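Local structure of putative aspartyl-tRNA synthetase (Leishmania major, 6OD8) at the interface of chains A and B. The protein probably attaches L-aspartate to tRNA(Asp), using ATP and releasing AMP and diphosphate, as a class-II aminoacyl-tRNA synthetase. Coordinates in Å, arbitrary orientation; residue numbers count along the deposited sequence, not the author numbering. Chains: chain A/B, Putative aspartyl-tRNA synthetase.

Contact 1 and contact 2 lie about 42 Å apart, measured between the centres of their C-alpha atoms, on a two-fold symmetric interface, so each has a twin with the chains exchanged. They share no residues, but in chain A they flank the motif 3 segment: A:Pro522 of contact 2 precedes it and A:Pro553 of contact 1 follows it. Contact 1 joins catalytic domain to catalytic domain, whereas contact 2 brings the N-terminal region of chain B, including its OB-fold, against the catalytic domain of chain A. The dimer thus ties together both kinds of domain, in keeping with the dimeric habit of class-II synthetases.

Contact 1: the interface of chains A and B. Residues chain A 553-556; chain B 250, 264, 267.
The C-terminal tail that follows motif 3 of the class-II catalytic domain lies in chain A against the hairpin of strands 261-264 and 267-271 in chain B and the loop residue B:Asn250 just after strand 248-249, with A:Pro553 and A:Thr556 meeting B:Arg267, B:Tyr264 and B:Asn250. B:Arg267 reaches over with its chain extended from CG to NE and turns the edge of its guanidinium toward the tail. B:Arg267 NH1 donates to the backbone carbonyl A:Pro553 O at 3.1 Å, approaching nearly along the C=O axis with the oxygen close to the guanidinium plane. B:Arg267 NH2 adds at most a weak bond to the same oxygen, a lopsided fork. Within chain B, the ring of B:Tyr264 lies against one guanidinium face through CD2, near the rim.

A:Thr556 uses its two branches for different purposes. The methyl A:Thr556 CG2, placed anti to the carbonyl carbon, sits over a face of the B:Tyr264 ring, 3.7 Å from the centroid, in a CH-pi contact displaced toward CE2. The hydroxyl occupies the crowded position between backbone N and carbonyl carbon (chi1 53°), and from there A:Thr556 OG1 donates to the side-chain amide oxygen B:Asn250 OD1 at 3.0 Å. This donor stands above the carbonyl plane, 41° out of it, rather than on a lone pair. Water 2 closes a triangle with the pair, lying 3.1 Å from A:Thr556 OG1 and 2.8 Å from B:Asn250 OD1. A second bridge runs through water 1, 2.8 Å from A:Thr556 O and 2.8 Å from B:Asn250 N, so the threonine is linked to the asparagine through backbone as well as side chain. The patch illustrates how a short tail can be held by a carbonyl, a methyl and a hydroxyl in turn; here it fastens the C-terminus of one subunit to its partner and probably steadies the dimer.

Contact 2: the interface of chains A and B. Residues chain A 320-321, 487, 490, 522; chain B 63, 92, 174.
B:Val63 and A:Pro522 meet with both backbones in an open, polyproline-II-like conformation, while A:Asp321 turns into a helical conformation just beyond strand 310-319 and presents its carbonyl to B:Arg92. The partners come from the class-II catalytic domain of chain A and from the N-terminal region of chain B, where B:Arg92 belongs to a strand of the OB-fold, the anticodon-binding domain of this family.

A:Gln487, at the end of strand 480-487, stretches its side chain almost straight (chi2 -178°) and brings the amide nitrogen NE2 to the backbone oxygen B:Val63 O at 2.8 Å. The donor comes from above the carbonyl plane, 46° out of it. The imidazole of A:His490 points an edge at the same segment, and its NE2 reaches water 3 at 2.9 Å. Water 3 is also 2.9 Å from B:Val63 N and bonds B:Val174 O, so both polar backbone atoms of B:Val63 are engaged from chain A, one directly and one through solvent. Behind the imidazole, A:Pro522 CA lies over the centre of one ring face.

The same proline offers its CG to two valines. A:Pro522 CG stands 3.7 Å from B:Val63 CB, with the two side chains crossing at about a right angle. A:Pro522 CG is 4.0 Å from B:Val174 CG1. B:Arg92 comes toward the proline from the opposite direction, and a bend in its chain (chi3 -64°) turns the guanidinium toward the carbonyl of A:Asp321. B:Arg92 NH1 donates to A:Asp321 O at 3.1 Å, tilted from the carbonyl plane, and NH2 makes a weak bond to the same oxygen. Water 5 joins NH2 to A:Asp321 O, and water 4 joins NH1 to A:Ile320 O; both waters sit at the guanidinium edge, in its plane. The carboxylate of A:Asp321 is not in contact with the guanidinium, A:Asp321 OD2 being 4.9 Å from B:Arg92 NH1, though the opposite charges may still attract over that distance.

Contact 1: the interface of chains A and B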
# COMPACT_ATOMS: atom_id res chain seq x y z
N PRO A 553 19.94 -10.15 9.61
CA PRO A 553 20.77 -11.27 9.13
C PRO A 553 20.61 -12.55 9.94
O PRO A 553 20.80 -13.65 9.39
CB PRO A 553 22.20 -10.71 9.23
CG PRO A 553 22.03 -9.25 9.09
CD PRO A 553 20.76 -8.94 9.84
N GLN A 554 20.26 -12.45 11.22
CA GLN A 554 20.15 -13.64 12.05
C GLN A 554 18.70 -14.09 12.27
O GLN A 554 18.48 -15.10 12.94
CB GLN A 554 20.83 -13.40 13.41
N ARG A 555 17.73 -13.38 11.73
CA ARG A 555 16.33 -13.66 12.04
C ARG A 555 15.51 -13.75 10.76
O ARG A 555 15.35 -12.75 10.05
CB ARG A 555 15.75 -12.59 12.97
CG ARG A 555 14.25 -12.77 13.24
CD ARG A 555 13.72 -11.80 14.28
NE ARG A 555 14.25 -12.03 15.64
CZ ARG A 555 13.83 -13.00 16.46
NH1 ARG A 555 12.88 -13.85 16.07
NH2 ARG A 555 14.37 -13.12 17.67
N THR A 556 14.97 -14.95 10.49
CA THR A 556 13.96 -15.15 9.45
C THR A 556 12.70 -15.81 10.00
O THR A 556 11.88 -16.31 9.21
CB THR A 556 14.50 -16.02 8.32
OG1 THR A 556 15.03 -17.23 8.87
CG2 THR A 556 15.62 -15.30 7.58
N ASN B 250 11.21 -18.41 6.24
CA ASN B 250 12.22 -19.38 6.61
C ASN B 250 12.13 -20.67 5.82
O ASN B 250 13.15 -21.32 5.59
CB ASN B 250 12.10 -19.70 8.10
CG ASN B 250 13.27 -20.50 8.59
OD1 ASN B 250 14.42 -20.15 8.37
ND2 ASN B 250 12.98 -21.61 9.24
N TYR B 264 20.51 -16.35 1.74
CA TYR B 264 20.25 -15.41 2.84
C TYR B 264 21.42 -15.47 3.81
O TYR B 264 21.38 -16.19 4.81
CB TYR B 264 18.92 -15.74 3.52
CG TYR B 264 18.44 -14.65 4.42
CD1 TYR B 264 17.68 -13.60 3.93
CD2 TYR B 264 18.73 -14.68 5.79
CE1 TYR B 264 17.21 -12.60 4.77
CE2 TYR B 264 18.28 -13.67 6.64
CZ TYR B 264 17.52 -12.64 6.12
OH TYR B 264 17.06 -11.65 6.94
N ARG B 267 22.80 -18.92 4.85
CA ARG B 267 21.82 -19.99 4.72
C ARG B 267 20.84 -19.66 3.60
O ARG B 267 21.06 -18.76 2.77
CB ARG B 267 21.12 -20.20 6.07
CG ARG B 267 20.27 -19.04 6.52
CD ARG B 267 19.90 -19.24 7.97
NE ARG B 267 19.03 -18.19 8.52
CZ ARG B 267 19.45 -17.00 8.94
NH1 ARG B 267 20.74 -16.67 8.84
NH2 ARG B 267 18.58 -16.13 9.44
O HOH W 1 9.54 -17.38 8.24
O HOH W 2 16.28 -18.98 6.67

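Contact 2: the interface of chains A and B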
# COMPACT_ATOMS: atom_id res chain seq x y z
N ILE A 320 9.41 17.67 -12.36
CA ILE A 320 9.67 19.02 -11.88
C ILE A 320 9.63 19.98 -13.05
O ILE A 320 10.05 19.64 -14.17
CB ILE A 320 11.00 19.13 -11.11
CG1 ILE A 320 12.19 18.82 -11.99
CG2 ILE A 320 11.03 18.18 -9.93
CD1 ILE A 320 13.48 19.31 -11.38
N ASP A 321 9.10 21.17 -12.80
CA ASP A 321 9.10 22.23 -13.81
C ASP A 321 10.49 22.84 -13.93
O ASP A 321 11.04 22.97 -15.03
CB ASP A 321 8.10 23.33 -13.46
CG ASP A 321 6.64 22.89 -13.54
OD1 ASP A 321 5.81 23.45 -12.79
OD2 ASP A 321 6.30 22.00 -14.35
N GLN A 487 16.79 15.89 -7.45
CA GLN A 487 16.58 15.85 -8.89
C GLN A 487 17.43 14.74 -9.51
O GLN A 487 18.63 14.60 -9.20
CB GLN A 487 16.95 17.20 -9.54
CG GLN A 487 16.73 17.19 -11.05
CD GLN A 487 17.13 18.49 -11.75
OE1 GLN A 487 17.71 19.41 -11.15
NE2 GLN A 487 16.80 18.59 -13.03
N HIS A 490 18.06 13.34 -16.12
CA HIS A 490 17.12 12.82 -17.11
C HIS A 490 17.73 12.76 -18.50
O HIS A 490 17.08 12.28 -19.44
CB HIS A 490 15.82 13.65 -17.12
CG HIS A 490 16.02 15.09 -17.42
ND1 HIS A 490 16.62 15.96 -16.52
CD2 HIS A 490 15.74 15.83 -18.52
CE1 HIS A 490 16.68 17.17 -17.06
NE2 HIS A 490 16.17 17.11 -18.28
N PRO A 522 12.11 16.21 -16.92
CA PRO A 522 12.84 16.51 -15.68
C PRO A 522 12.03 16.02 -14.48
O PRO A 522 10.81 16.15 -14.45
CB PRO A 522 12.98 18.05 -15.69
CG PRO A 522 12.78 18.47 -17.17
CD PRO A 522 11.78 17.42 -17.71
N VAL B 63 17.31 21.34 -17.86
CA VAL B 63 16.67 21.76 -16.62
C VAL B 63 17.51 21.27 -15.45
O VAL B 63 17.67 20.06 -15.25
CB VAL B 63 15.24 21.22 -16.54
CG1 VAL B 63 14.63 21.54 -15.17
CG2 VAL B 63 14.41 21.81 -17.67
N ARG B 92 4.57 22.56 -21.29
CA ARG B 92 5.53 21.49 -21.54
C ARG B 92 4.77 20.24 -21.95
O ARG B 92 3.82 19.83 -21.28
CB ARG B 92 6.40 21.24 -20.30
CG ARG B 92 7.47 20.20 -20.52
CD ARG B 92 8.47 20.18 -19.36
NE ARG B 92 9.18 21.45 -19.29
CZ ARG B 92 9.95 21.82 -18.27
NH1 ARG B 92 10.11 21.04 -17.22
NH2 ARG B 92 10.57 22.99 -18.30
N VAL B 174 13.04 20.58 -24.64
CA VAL B 174 13.52 20.25 -23.30
C VAL B 174 14.44 19.05 -23.36
O VAL B 174 15.60 19.10 -22.92
CB VAL B 174 12.32 20.00 -22.37
CG1 VAL B 174 12.77 19.58 -21.00
CG2 VAL B 174 11.42 21.25 -22.29
O HOH W 3 16.30 19.48 -19.86
O HOH W 4 8.81 18.35 -16.48
O HOH W 5 12.49 24.78 -16.70